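Side-chain contact in UDP-N-Acetylglucosamine 2-Epimerase (Thermus thermophilus, PDB 1V4V), which probably interconverts UDP-N-acetylglucosamine and UDP-N-acetylmannosamine by epimerisation at C2 of the sugar: residues Leu10-Arg15 and Gln50-Phe55. Residues are numbered along the deposited sequence; the frame is centred on the assembly and turned at random.
Sequences LAFGTR and QALSLF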
loop_
_atom_site.group_PDB
_atom_site.type_symbol
_atom_site.label_atom_id
_atom_site.label_comp_id
_atom_site.label_asym_id
_atom_site.label_seq_id
_atom_site.Cartn_x
_atom_site.Cartn_y
_atom_site.Cartn_z
ATOM N N LEU A 10 7.523 -15.040 9.831
ATOM C CA LEU A 10 6.926 -13.944 10.583
ATOM C C LEU A 10 8.038 -12.914 10.701
ATOM O O LEU A 10 9.091 -13.195 11.269
ATOM C CB LEU A 10 6.487 -14.396 11.981
ATOM C CG LEU A 10 5.316 -15.372 12.046
ATOM C CD1 LEU A 10 5.779 -16.763 11.627
ATOM C CD2 LEU A 10 4.774 -15.409 13.470
ATOM N N ALA A 11 7.808 -11.728 10.149
ATOM C CA ALA A 11 8.805 -10.672 10.179
ATOM C C ALA A 11 8.347 -9.499 11.038
ATOM O O ALA A 11 7.299 -8.917 10.785
ATOM C CB ALA A 11 9.083 -10.200 8.759
ATOM N N PHE A 12 9.138 -9.169 12.052
ATOM C CA PHE A 12 8.828 -8.063 12.957
ATOM C C PHE A 12 10.111 -7.567 13.610
ATOM O O PHE A 12 11.132 -8.261 13.587
ATOM C CB PHE A 12 7.810 -8.517 14.003
ATOM C CG PHE A 12 8.189 -9.785 14.710
ATOM C CD1 PHE A 12 9.075 -9.762 15.782
ATOM C CD2 PHE A 12 7.672 -11.009 14.290
ATOM C CE1 PHE A 12 9.442 -10.942 16.430
ATOM C CE2 PHE A 12 8.034 -12.197 14.931
ATOM C CZ PHE A 12 8.919 -12.164 16.002
ATOM N N GLY A 13 10.076 -6.370 14.194
ATOM C CA GLY A 13 11.286 -5.837 14.795
ATOM C C GLY A 13 11.190 -5.131 16.138
ATOM O O GLY A 13 12.165 -4.525 16.573
ATOM N N THR A 14 10.037 -5.193 16.795
ATOM C CA THR A 14 9.887 -4.552 18.097
ATOM C C THR A 14 9.272 -5.531 19.085
ATOM O O THR A 14 8.594 -6.483 18.695
ATOM C CB THR A 14 8.985 -3.301 18.021
ATOM O OG1 THR A 14 7.618 -3.703 17.867
ATOM C CG2 THR A 14 9.388 -2.426 16.840
ATOM N N ARG A 15 9.501 -5.286 20.370
ATOM C CA ARG A 15 8.974 -6.158 21.409
ATOM C C ARG A 15 7.454 -6.266 21.382
ATOM O O ARG A 15 6.909 -7.358 21.517
ATOM C CB ARG A 15 9.473 -5.694 22.781
ATOM C CG ARG A 15 10.940 -6.030 23.005
ATOM C CD ARG A 15 11.467 -5.518 24.337
ATOM N NE ARG A 15 11.602 -4.064 24.353
ATOM C CZ ARG A 15 12.220 -3.383 25.313
ATOM N NH1 ARG A 15 12.296 -2.061 25.247
ATOM N NH2 ARG A 15 12.770 -4.025 26.334
ATOM N N GLN A 50 15.545 -11.627 23.734
ATOM C CA GLN A 50 15.186 -11.955 25.106
ATOM C C GLN A 50 13.674 -11.924 25.307
ATOM O O GLN A 50 13.134 -12.657 26.138
ATOM C CB GLN A 50 15.853 -10.970 26.069
ATOM C CG GLN A 50 16.050 -11.525 27.465
ATOM C CD GLN A 50 16.961 -12.736 27.469
ATOM O OE1 GLN A 50 18.132 -12.647 27.094
ATOM N NE2 GLN A 50 16.428 -13.879 27.889
ATOM N N ALA A 51 12.994 -11.075 24.545
ATOM C CA ALA A 51 11.545 -10.957 24.640
ATOM C C ALA A 51 10.871 -12.228 24.134
ATOM O O ALA A 51 9.885 -12.693 24.705
ATOM C CB ALA A 51 11.070 -9.756 23.839
ATOM N N LEU A 52 11.412 -12.790 23.060
ATOM C CA LEU A 52 10.860 -14.011 22.488
ATOM C C LEU A 52 11.152 -15.222 23.372
ATOM O O LEU A 52 10.513 -16.262 23.237
ATOM C CB LEU A 52 11.427 -14.235 21.083
ATOM C CG LEU A 52 10.859 -13.327 19.986
ATOM C CD1 LEU A 52 11.677 -13.463 18.707
ATOM C CD2 LEU A 52 9.404 -13.695 19.735
ATOM N N SER A 53 12.112 -15.076 24.281
ATOM C CA SER A 53 12.487 -16.163 25.185
ATOM C C SER A 53 11.330 -16.650 26.045
ATOM O O SER A 53 11.147 -17.857 26.213
ATOM C CB SER A 53 13.643 -15.732 26.090
ATOM O OG SER A 53 14.834 -15.551 25.343
ATOM N N LEU A 54 10.555 -15.718 26.594
ATOM C CA LEU A 54 9.416 -16.077 27.434
ATOM C C LEU A 54 8.509 -17.074 26.743
ATOM O O LEU A 54 8.012 -18.005 27.370
ATOM C CB LEU A 54 8.575 -14.847 27.792
ATOM C CG LEU A 54 7.218 -15.199 28.431
ATOM C CD1 LEU A 54 7.438 -15.708 29.850
ATOM C CD2 LEU A 54 6.301 -13.994 28.444
ATOM N N PHE A 55 8.289 -16.873 25.448
ATOM C CA PHE A 55 7.407 -17.749 24.690
ATOM C C PHE A 55 8.114 -18.961 24.107
ATOM O O PHE A 55 7.502 -19.760 23.404
ATOM C CB PHE A 55 6.725 -16.961 23.568
ATOM C CG PHE A 55 6.156 -15.645 24.017
ATOM C CD1 PHE A 55 6.914 -14.482 23.938
ATOM C CD2 PHE A 55 4.870 -15.570 24.543
ATOM C CE1 PHE A 55 6.401 -13.261 24.377
ATOM C CE2 PHE A 55 4.346 -14.357 24.985
ATOM C CZ PHE A 55 5.114 -13.199 24.902
#
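Phe-12 and Leu-52 meet in the N-terminal Rossmann-like domain of this GT-B fold, joining the C-terminal end of strand 6-12 in the parallel sheet to helix 45-53. The two side chains approach from opposite directions, and the contact is purely apolar. The CE1-CZ end of the phenyl ring lies against the two methyl groups of the leucine: CZ of Phe-12 is 4.1 Å from CD2 of Leu-52 and equally far from its CD1, while CE1 of Phe-12 touches CD1 of Leu-52 at the same distance. CD2 comes at the ring obliquely. CG of Phe-12 sits between its backbone N and carbonyl carbon (chi1 51°), and the ring projects from the sheet toward the helix. Backbone bonds to Leu-39 and Thr-41 tie Phe-12 to strand 34-40 and the residue just past it, beside it in the sheet, and Leu-48, Ala-18 and Val-38 pack round its side chain, so the buried contact belongs to the core between sheet and helices.

A second apolar touch lies nearer the surface, where helix 15-29 begins. Thr-14 N-caps that helix, and Arg-15 at its start touches helix 45-53 with its side chain, also at Gln-47 and Leu-48. The touch on Ala-51 is made by the aliphatic stem, with Arg-15 CG 3.8 Å from Ala-51 CB.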